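Local structure of SufC protein (Thermus thermophilus, 2D2E) at residues 127-132 with 186-191; 95-100 with 150-155; 117-122 with 134-139. The protein is an atypical cytoplasmic ABC-type ATPase that binds and hydrolyses ATP, probably to serve iron-sulfur cluster assembly by the Suf system. One frame throughout, in Å; residues are numbered along the deposited sequence. Where two conformers were deposited one is given.

Contact 1. Residues 127-132 with 186-191; sequences ELLDWD and VNAMRG
Helix 115-129 and helix 176-189 meet at Leu-128 and Ala-188, whose CA atoms lie 6.0 Å apart. No hydrogen bond joins the two segments. The small side chain of Ala-188 permits this close approach. Its CB points toward residues 127-132 and meets the CB of Leu-128 at 4.1 Å. Leu-128 therefore touches with the root of its side chain, not with its branches. Leu-129 reaches the same methyl from farther off, with CD2 at 4.5 Å from Ala-188 CB. Leu-158 of helix 148-160 is touched by Leu-128, Leu-129 and Met-189.

Helix 115-129 ends here. Asp-130 has positive phi (55°) and is the C-prime residue of a Schellman motif. The chain then turns so that the ring of Trp-131 lays one face over Leu-129 CB, which sits 3.7 Å above the ring plane toward its rim. Arg-184, one turn back on helix 176-189, uses NH1 to bind the carbonyl oxygen of Leu-129.

On the other segment, Arg-190 bonds to Asn-187, three residues earlier. Its NE gives a nearly straight bond to Asn-187 OD1 (2.9 Å, 166°), and the oxygen lies in the guanidinium plane. Further bonds run from Asn-187 ND2 to Tyr-208 O and from Arg-190 NH2 to Gln-210 O.

The touching surface itself is small and wholly apolar. The contact has no directional bond. It rests on van der Waals packing, and the polar bonds lie beside it.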
loop_
_atom_site.group_PDB
_atom_site.type_symbol
_atom_site.label_atom_id
_atom_site.label_comp_id
_atom_site.label_asym_id
_atom_site.label_seq_id
_atom_site.Cartn_x
_atom_site.Cartn_y
_atom_site.Cartn_z
ATOM N N GLU A 127 7.835 -19.442 -0.853
ATOM C CA GLU A 127 7.168 -20.338 -1.802
ATOM C C GLU A 127 6.158 -19.564 -2.655
ATOM O O GLU A 127 6.095 -19.723 -3.876
ATOM C CB GLU A 127 6.432 -21.441 -1.054
ATOM C CG GLU A 127 7.337 -22.495 -0.459
ATOM C CD GLU A 127 6.575 -23.466 0.429
ATOM O OE1 GLU A 127 5.389 -23.736 0.141
ATOM O OE2 GLU A 127 7.167 -23.966 1.408
ATOM N N LEU A 128 5.371 -18.720 -2.002
ATOM C CA LEU A 128 4.368 -17.941 -2.711
ATOM C C LEU A 128 5.003 -16.975 -3.706
ATOM O O LEU A 128 4.458 -16.736 -4.783
ATOM C CB LEU A 128 3.507 -17.165 -1.716
ATOM C CG LEU A 128 2.517 -17.987 -0.889
ATOM C CD1 LEU A 128 1.821 -17.096 0.115
ATOM C CD2 LEU A 128 1.493 -18.642 -1.816
ATOM N N LEU A 129 6.153 -16.415 -3.342
ATOM C CA LEU A 129 6.863 -15.471 -4.197
ATOM C C LEU A 129 7.813 -16.170 -5.163
ATOM O O LEU A 129 8.366 -15.543 -6.061
ATOM C CB LEU A 129 7.678 -14.513 -3.340
ATOM C CG LEU A 129 6.883 -13.599 -2.420
ATOM C CD1 LEU A 129 7.833 -12.839 -1.494
ATOM C CD2 LEU A 129 6.055 -12.635 -3.270
ATOM N N ASP A 130 7.993 -17.476 -4.967
ATOM C CA ASP A 130 8.919 -18.259 -5.774
ATOM C C ASP A 130 10.311 -17.619 -5.712
ATOM O O ASP A 130 10.959 -17.406 -6.744
ATOM C CB ASP A 130 8.457 -18.344 -7.234
ATOM C CG ASP A 130 9.345 -19.262 -8.071
ATOM O OD1 ASP A 130 9.404 -19.079 -9.306
ATOM O OD2 ASP A 130 9.979 -20.173 -7.490
ATOM N N TRP A 131 10.757 -17.295 -4.491
ATOM C CA TRP A 131 12.076 -16.693 -4.249
ATOM C C TRP A 131 12.953 -17.697 -3.499
ATOM O O TRP A 131 12.437 -18.537 -2.760
ATOM C CB TRP A 131 11.963 -15.417 -3.396
ATOM C CG TRP A 131 11.392 -14.232 -4.110
ATOM C CD1 TRP A 131 10.921 -14.195 -5.392
ATOM C CD2 TRP A 131 11.178 -12.923 -3.566
ATOM N NE1 TRP A 131 10.427 -12.947 -5.679
ATOM C CE2 TRP A 131 10.578 -12.143 -4.579
ATOM C CE3 TRP A 131 11.450 -12.330 -2.326
ATOM C CZ2 TRP A 131 10.219 -10.803 -4.384
ATOM C CZ3 TRP A 131 11.093 -10.988 -2.134
ATOM C CH2 TRP A 131 10.492 -10.243 -3.160
ATOM N N ASP A 132 14.271 -17.595 -3.673
ATOM C CA ASP A 132 15.203 -18.518 -3.018
ATOM C C ASP A 132 15.544 -18.072 -1.605
ATOM O O ASP A 132 15.729 -16.887 -1.350
ATOM C CB ASP A 132 16.501 -18.642 -3.822
ATOM C CG ASP A 132 17.486 -19.644 -3.203
ATOM O OD1 ASP A 132 18.044 -19.365 -2.124
ATOM O OD2 ASP A 132 17.696 -20.723 -3.797
ATOM N N VAL A 186 1.427 -8.516 -4.276
ATOM C CA VAL A 186 -0.007 -8.285 -4.147
ATOM C C VAL A 186 -0.804 -9.484 -4.665
ATOM O O VAL A 186 -1.770 -9.893 -4.041
ATOM C CB VAL A 186 -0.421 -6.971 -4.860
ATOM C CG1 VAL A 186 -1.949 -6.822 -4.868
ATOM C CG2 VAL A 186 0.195 -5.785 -4.119
ATOM N N ASN A 187 -0.393 -10.071 -5.777
ATOM C CA ASN A 187 -1.136 -11.219 -6.307
ATOM C C ASN A 187 -1.030 -12.426 -5.361
ATOM O O ASN A 187 -1.968 -13.214 -5.239
ATOM C CB ASN A 187 -0.641 -11.563 -7.715
ATOM C CG ASN A 187 -1.124 -10.558 -8.766
ATOM O OD1 ASN A 187 -2.266 -10.098 -8.715
ATOM N ND2 ASN A 187 -0.258 -10.235 -9.730
ATOM N N ALA A 188 0.101 -12.563 -4.675
ATOM C CA ALA A 188 0.272 -13.675 -3.744
ATOM C C ALA A 188 -0.611 -13.520 -2.486
ATOM O O ALA A 188 -1.000 -14.506 -1.864
ATOM C CB ALA A 188 1.732 -13.797 -3.357
ATOM N N MET A 189 -0.929 -12.282 -2.122
ATOM C CA MET A 189 -1.778 -11.998 -0.965
ATOM C C MET A 189 -3.268 -12.032 -1.269
ATOM O O MET A 189 -4.076 -12.062 -0.334
ATOM C CB MET A 189 -1.467 -10.597 -0.389
ATOM C CG MET A 189 -0.113 -10.499 0.300
ATOM S SD MET A 189 -0.065 -11.528 1.783
ATOM C CE MET A 189 -1.062 -10.594 2.950
ATOM N N ARG A 190 -3.636 -11.988 -2.555
ATOM C CA ARG A 190 -5.054 -11.969 -2.931
ATOM C C ARG A 190 -5.820 -13.084 -2.259
ATOM O O ARG A 190 -5.411 -14.247 -2.294
ATOM C CB ARG A 190 -5.239 -12.116 -4.432
ATOM C CG ARG A 190 -4.952 -10.907 -5.228
ATOM C CD ARG A 190 -5.480 -11.155 -6.629
ATOM N NE ARG A 190 -4.981 -10.190 -7.591
ATOM C CZ ARG A 190 -5.723 -9.251 -8.164
ATOM N NH1 ARG A 190 -7.014 -9.137 -7.876
ATOM N NH2 ARG A 190 -5.165 -8.436 -9.034
ATOM N N GLY A 191 -6.951 -12.723 -1.678
ATOM C CA GLY A 191 -7.753 -13.701 -0.961
ATOM C C GLY A 191 -8.882 -12.993 -0.237
ATOM O O GLY A 191 -8.908 -11.756 -0.142
#

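Contact 2. Residues 95-100 with 150-155; sequences VTIANF and KRNEIL
Helix 97-109 packs against helix 148-160 in the helical part of the ABC ATPase domain, through Ile-97, Phe-100, Asn-152 and Leu-155. All four are buried. The closest CA atoms, of Ile-97 and Asn-152, are 7.5 Å apart.

OD1 of Asn-152 meets the edge of the Phe-100 ring. It lies near the ring plane, 3.4 Å from Phe-100 CE2, and Asn-152 ND2 is 3.6 Å from Phe-100 CD2. The ring and amide planes are turned 58° from each other, which rules out a flat stack. In both residues the group stands anti to the backbone N (chi1 -177° in Asn-152, -180° in Phe-100), and this carries ring and amide out from their helices to meet. The same OD1 accepts a hydrogen bond from Gln-156 NE2, one turn on, which probably sets the rotation of the amide. Ile-97 lies on the ND2 side, with CG1 4.2 Å from Asn-152 ND2. Its CG2 approaches Leu-155 CD2, but Leu-155 has two conformers and this touch is less certain. Replacing Asn-152 by alanine is likely to open a gap beside the Phe-100 edge and leave Gln-156 NE2 without this acceptor.

Thr-96 is the N-cap of helix 97-109: its OG1 accepts from Asn-99 N at 3.1 Å. Tyr-135 touches both Ile-97 and Asn-152, so the loop after helix 115-129 covers one side.

Helix 148-160 starts at the end of the ABC signature motif (FSGGE in the sequence), and its packing on helix 97-109 belongs to the helical subdomain of the ABC ATPase fold.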
loop_
_atom_site.group_PDB
_atom_site.type_symbol
_atom_site.label_atom_id
_atom_site.label_comp_id
_atom_site.label_asym_id
_atom_site.label_seq_id
_atom_site.Cartn_x
_atom_site.Cartn_y
_atom_site.Cartn_z
ATOM N N VAL A 95 23.310 -6.208 8.808
ATOM C CA VAL A 95 21.955 -6.606 9.186
ATOM C C VAL A 95 21.357 -7.444 8.060
ATOM O O VAL A 95 21.023 -6.918 7.001
ATOM C CB VAL A 95 21.035 -5.390 9.433
ATOM C CG1 VAL A 95 19.628 -5.871 9.820
ATOM C CG2 VAL A 95 21.610 -4.514 10.541
ATOM N N THR A 96 21.216 -8.741 8.288
ATOM C CA THR A 96 20.642 -9.599 7.256
ATOM C C THR A 96 19.143 -9.331 7.101
ATOM O O THR A 96 18.476 -8.877 8.029
ATOM C CB THR A 96 20.801 -11.074 7.603
ATOM O OG1 THR A 96 20.162 -11.337 8.864
ATOM C CG2 THR A 96 22.287 -11.449 7.696
ATOM N N ILE A 97 18.625 -9.598 5.912
ATOM C CA ILE A 97 17.194 -9.438 5.689
ATOM C C ILE A 97 16.435 -10.354 6.658
ATOM O O ILE A 97 15.386 -9.972 7.190
ATOM C CB ILE A 97 16.837 -9.772 4.216
ATOM C CG1 ILE A 97 17.396 -8.668 3.315
ATOM C CG2 ILE A 97 15.340 -9.870 4.022
ATOM C CD1 ILE A 97 17.249 -8.931 1.852
ATOM N N ALA A 98 16.963 -11.550 6.921
ATOM C CA ALA A 98 16.284 -12.456 7.847
ATOM C C ALA A 98 16.131 -11.827 9.244
ATOM O O ALA A 98 15.036 -11.847 9.823
ATOM C CB ALA A 98 17.038 -13.799 7.944
ATOM N N ASN A 99 17.219 -11.274 9.786
ATOM C CA ASN A 99 17.161 -10.644 11.113
ATOM C C ASN A 99 16.183 -9.467 11.113
ATOM O O ASN A 99 15.449 -9.251 12.074
ATOM C CB ASN A 99 18.539 -10.104 11.528
ATOM C CG ASN A 99 19.427 -11.158 12.164
ATOM O OD1 ASN A 99 20.658 -11.028 12.175
ATOM N ND2 ASN A 99 18.819 -12.188 12.706
ATOM N N PHE A 100 16.213 -8.682 10.041
ATOM C CA PHE A 100 15.336 -7.530 9.929
ATOM C C PHE A 100 13.879 -7.957 9.896
ATOM O O PHE A 100 13.022 -7.336 10.535
ATOM C CB PHE A 100 15.664 -6.731 8.670
ATOM C CG PHE A 100 14.800 -5.525 8.491
ATOM C CD1 PHE A 100 14.870 -4.473 9.396
ATOM C CD2 PHE A 100 13.880 -5.457 7.450
ATOM C CE1 PHE A 100 14.033 -3.366 9.270
ATOM C CE2 PHE A 100 13.040 -4.352 7.317
ATOM C CZ PHE A 100 13.118 -3.313 8.226
ATOM N N LYS A 150 12.016 -2.187 -2.480
ATOM C CA LYS A 150 10.689 -2.742 -2.773
ATOM C C LYS A 150 10.633 -4.238 -2.449
ATOM O O LYS A 150 9.638 -4.714 -1.899
ATOM C CB LYS A 150 10.328 -2.522 -4.247
ATOM C CG LYS A 150 10.108 -1.050 -4.661
ATOM C CD LYS A 150 8.779 -0.462 -4.145
ATOM C CE LYS A 150 8.603 0.975 -4.652
ATOM N NZ LYS A 150 7.376 1.646 -4.159
ATOM N N ARG A 151 11.681 -4.985 -2.806
ATOM C CA ARG A 151 11.701 -6.421 -2.522
ATOM C C ARG A 151 11.579 -6.688 -1.031
ATOM O O ARG A 151 10.871 -7.598 -0.614
ATOM C CB ARG A 151 12.990 -7.069 -3.029
ATOM C CG ARG A 151 13.026 -7.301 -4.526
ATOM C CD ARG A 151 14.132 -8.289 -4.911
ATOM N NE ARG A 151 13.877 -9.636 -4.390
ATOM C CZ ARG A 151 14.592 -10.716 -4.708
ATOM N NH1 ARG A 151 15.615 -10.620 -5.548
ATOM N NH2 ARG A 151 14.283 -11.898 -4.191
ATOM N N ASN A 152 12.298 -5.903 -0.229
ATOM C CA ASN A 152 12.261 -6.052 1.216
ATOM C C ASN A 152 10.870 -5.755 1.760
ATOM O O ASN A 152 10.401 -6.424 2.674
ATOM C CB ASN A 152 13.272 -5.109 1.878
ATOM C CG ASN A 152 13.333 -5.286 3.383
ATOM O OD1 ASN A 152 12.330 -5.127 4.089
ATOM N ND2 ASN A 152 14.516 -5.621 3.885
ATOM N N GLU A 153 10.214 -4.735 1.213
ATOM C CA GLU A 153 8.873 -4.386 1.670
ATOM C C GLU A 153 7.864 -5.478 1.308
ATOM O O GLU A 153 6.928 -5.736 2.064
ATOM C CB GLU A 153 8.415 -3.057 1.057
ATOM C CG GLU A 153 9.279 -1.863 1.431
ATOM C CD GLU A 153 8.704 -0.552 0.933
ATOM O OE1 GLU A 153 8.088 -0.541 -0.154
ATOM O OE2 GLU A 153 8.881 0.470 1.628
ATOM N N ILE A 154 8.051 -6.110 0.153
ATOM C CA ILE A 154 7.123 -7.171 -0.286
ATOM C C ILE A 154 7.288 -8.422 0.580
ATOM O O ILE A 154 6.327 -9.132 0.844
ATOM C CB ILE A 154 7.309 -7.497 -1.783
ATOM C CG1 ILE A 154 6.764 -6.336 -2.624
ATOM C CG2 ILE A 154 6.612 -8.811 -2.145
ATOM C CD1 ILE A 154 5.270 -6.007 -2.335
ATOM N N LEU A 155 8.512 -8.697 1.035
ATOM C CA LEU A 155 8.697 -9.858 1.898
ATOM C C LEU A 155 7.984 -9.539 3.219
ATOM O O LEU A 155 7.363 -10.408 3.828
ATOM C CB LEU A 155 10.196 -10.146 2.128
ATOM C CG LEU A 155 10.500 -11.430 2.914
ATOM C CD1 LEU A 155 9.754 -12.629 2.323
ATOM C CD2 LEU A 155 11.997 -11.678 2.880
#

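Contact 3. Residues 117-122 with 134-139; sequences EFWTKV and SYLSRY
Trp-119 and Val-122 reach across from helix 115-129 to Leu-136, which sits in the short 3-10 segment that follows. The backbones stay well apart, with 9.2 Å between the CA atoms of Val-122 and Leu-136.

Glu-117 takes no part in the contact. Its OE2 takes Lys-121 NZ in a salt bridge of 2.7 Å, through the anti lone pair, and OE1 pairs with Arg-111. Phe-118 comes next and supports the two contact residues from within the helix. Its CE2 lies over the centre of the Trp-119 ring, 3.9 Å above the plane. Val-122 CG2 sits 3.5 Å above the Phe-118 ring plane, toward the rim. With CG anti to the carbonyl carbon (chi1 -77°), Trp-119 swings its six-membered ring out to Leu-136, whose CD2 approaches obliquely. Trp-119 NE1 binds a glycerol that probably came from the crystallisation liquor. Val-122 points toward the other segment and brings CG1 to the same leucine methyl.

Leu-136 has two conformers, and in this one CD2 is modelled too near both partners, so the exact fit is doubtful.

The contact is apolar, and no hydrogen bond crosses it. Leu-136 lies beside Trp-119 and Val-122, which is consistent with apolar packing of the loop on the helix. How close that packing is stays open.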
loop_
_atom_site.group_PDB
_atom_site.type_symbol
_atom_site.label_atom_id
_atom_site.label_comp_id
_atom_site.label_asym_id
_atom_site.label_seq_id
_atom_site.Cartn_x
_atom_site.Cartn_y
_atom_site.Cartn_z
ATOM N N GLU A 117 8.644 -20.635 14.330
ATOM C CA GLU A 117 7.550 -19.846 13.786
ATOM C C GLU A 117 8.081 -18.930 12.694
ATOM O O GLU A 117 7.482 -18.798 11.616
ATOM C CB GLU A 117 6.905 -18.983 14.887
ATOM C CG GLU A 117 5.726 -18.159 14.388
ATOM C CD GLU A 117 5.155 -17.212 15.442
ATOM O OE1 GLU A 117 5.593 -17.281 16.605
ATOM O OE2 GLU A 117 4.262 -16.401 15.101
ATOM N N PHE A 118 9.216 -18.299 12.971
ATOM C CA PHE A 118 9.787 -17.375 12.007
ATOM C C PHE A 118 10.091 -18.069 10.691
ATOM O O PHE A 118 9.625 -17.640 9.634
ATOM C CB PHE A 118 11.087 -16.756 12.531
ATOM C CG PHE A 118 11.792 -15.902 11.514
ATOM C CD1 PHE A 118 11.300 -14.649 11.188
ATOM C CD2 PHE A 118 12.948 -16.358 10.880
ATOM C CE1 PHE A 118 11.941 -13.846 10.240
ATOM C CE2 PHE A 118 13.599 -15.567 9.927
ATOM C CZ PHE A 118 13.086 -14.295 9.611
ATOM N N TRP A 119 10.856 -19.156 10.743
ATOM C CA TRP A 119 11.210 -19.810 9.488
ATOM C C TRP A 119 10.060 -20.490 8.772
ATOM O O TRP A 119 10.064 -20.595 7.539
ATOM C CB TRP A 119 12.376 -20.788 9.703
ATOM C CG TRP A 119 13.692 -20.069 9.820
ATOM C CD1 TRP A 119 14.424 -19.851 10.959
ATOM C CD2 TRP A 119 14.398 -19.425 8.761
ATOM N NE1 TRP A 119 15.544 -19.106 10.666
ATOM C CE2 TRP A 119 15.553 -18.834 9.324
ATOM C CE3 TRP A 119 14.169 -19.288 7.385
ATOM C CZ2 TRP A 119 16.476 -18.118 8.556
ATOM C CZ3 TRP A 119 15.087 -18.578 6.626
ATOM C CH2 TRP A 119 16.229 -18.004 7.215
ATOM N N THR A 120 9.061 -20.934 9.519
ATOM C CA THR A 120 7.921 -21.574 8.884
ATOM C C THR A 120 7.175 -20.524 8.068
ATOM O O THR A 120 6.797 -20.767 6.918
ATOM C CB THR A 120 7.009 -22.218 9.945
ATOM O OG1 THR A 120 7.722 -23.311 10.550
ATOM C CG2 THR A 120 5.722 -22.738 9.322
ATOM N N LYS A 121 7.013 -19.336 8.644
ATOM C CA LYS A 121 6.323 -18.246 7.953
ATOM C C LYS A 121 7.130 -17.704 6.782
ATOM O O LYS A 121 6.575 -17.390 5.711
ATOM C CB LYS A 121 6.004 -17.127 8.947
ATOM C CG LYS A 121 4.870 -17.506 9.890
ATOM C CD LYS A 121 4.562 -16.386 10.871
ATOM C CE LYS A 121 3.348 -16.725 11.713
ATOM N NZ LYS A 121 3.101 -15.664 12.720
ATOM N N VAL A 122 8.442 -17.593 6.977
ATOM C CA VAL A 122 9.321 -17.117 5.926
ATOM C C VAL A 122 9.315 -18.107 4.771
ATOM O O VAL A 122 9.226 -17.707 3.613
ATOM C CB VAL A 122 10.781 -16.945 6.429
ATOM C CG1 VAL A 122 11.736 -16.967 5.260
ATOM C CG2 VAL A 122 10.924 -15.628 7.180
ATOM N N SER A 134 18.186 -18.093 -0.090
ATOM C CA SER A 134 19.468 -17.396 -0.036
ATOM C C SER A 134 19.297 -15.869 0.026
ATOM O O SER A 134 20.174 -15.158 0.518
ATOM C CB SER A 134 20.326 -17.771 -1.256
ATOM O OG SER A 134 19.691 -17.406 -2.472
ATOM N N TYR A 135 18.165 -15.373 -0.468
ATOM C CA TYR A 135 17.875 -13.938 -0.446
ATOM C C TYR A 135 17.916 -13.361 0.976
ATOM O O TYR A 135 18.352 -12.224 1.188
ATOM C CB TYR A 135 16.493 -13.687 -1.063
ATOM C CG TYR A 135 15.975 -12.279 -0.862
ATOM C CD1 TYR A 135 16.496 -11.206 -1.593
ATOM C CD2 TYR A 135 14.992 -12.015 0.093
ATOM C CE1 TYR A 135 16.034 -9.903 -1.371
ATOM C CE2 TYR A 135 14.553 -10.733 0.321
ATOM C CZ TYR A 135 15.056 -9.685 -0.401
ATOM O OH TYR A 135 14.544 -8.425 -0.146
ATOM N N LEU A 136 17.463 -14.153 1.941
ATOM C CA LEU A 136 17.426 -13.737 3.341
ATOM C C LEU A 136 18.802 -13.465 3.943
ATOM O O LEU A 136 18.902 -12.847 5.006
ATOM C CB LEU A 136 16.705 -14.796 4.173
ATOM C CG LEU A 136 15.173 -14.849 4.094
ATOM C CD1 LEU A 136 14.684 -14.677 2.676
ATOM C CD2 LEU A 136 14.715 -16.165 4.662
ATOM N N SER A 137 19.853 -13.929 3.273
ATOM C CA SER A 137 21.212 -13.727 3.752
ATOM C C SER A 137 21.826 -12.428 3.249
ATOM O O SER A 137 22.926 -12.065 3.645
ATOM C CB SER A 137 22.107 -14.913 3.357
ATOM O OG SER A 137 21.761 -16.077 4.092
ATOM N N ARG A 138 21.122 -11.738 2.358
ATOM C CA ARG A 138 21.607 -10.463 1.850
ATOM C C ARG A 138 21.509 -9.470 3.007
ATOM O O ARG A 138 20.702 -9.649 3.918
ATOM C CB ARG A 138 20.738 -10.000 0.679
ATOM C CG ARG A 138 21.276 -8.778 -0.031
ATOM C CD ARG A 138 20.491 -8.468 -1.288
ATOM N NE ARG A 138 21.009 -7.275 -1.956
ATOM C CZ ARG A 138 22.150 -7.238 -2.637
ATOM N NH1 ARG A 138 22.896 -8.331 -2.750
ATOM N NH2 ARG A 138 22.549 -6.105 -3.198
ATOM N N TYR A 139 22.346 -8.442 2.986
ATOM C CA TYR A 139 22.320 -7.431 4.040
ATOM C C TYR A 139 21.444 -6.266 3.605
ATOM O O TYR A 139 21.339 -5.968 2.407
ATOM C CB TYR A 139 23.729 -6.879 4.301
ATOM C CG TYR A 139 24.698 -7.835 4.941
ATOM C CD1 TYR A 139 26.004 -7.950 4.460
ATOM C CD2 TYR A 139 24.330 -8.606 6.036
ATOM C CE1 TYR A 139 26.915 -8.818 5.054
ATOM C CE2 TYR A 139 25.231 -9.471 6.643
ATOM C CZ TYR A 139 26.520 -9.572 6.145
ATOM O OH TYR A 139 27.402 -10.430 6.743
#

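Contacts 1 and 3 both use helix 115-129, the first at its end and the second in its first half. Contact 2 joins the helices that precede and follow it in the chain. Contacts 2 and 3 are buried, with centres 8 Å apart. Backbone bonds tie them: Ile-97 N to Arg-138 O and Ala-98 N to Leu-136 O. Contact 1 is only partly buried and brings in helix 176-189. It meets contact 2 where Trp-131 makes a cation-pi pair with Arg-151. Contacts 1 and 3 are apolar throughout. Contact 2 differs in burying an amide against an aromatic edge.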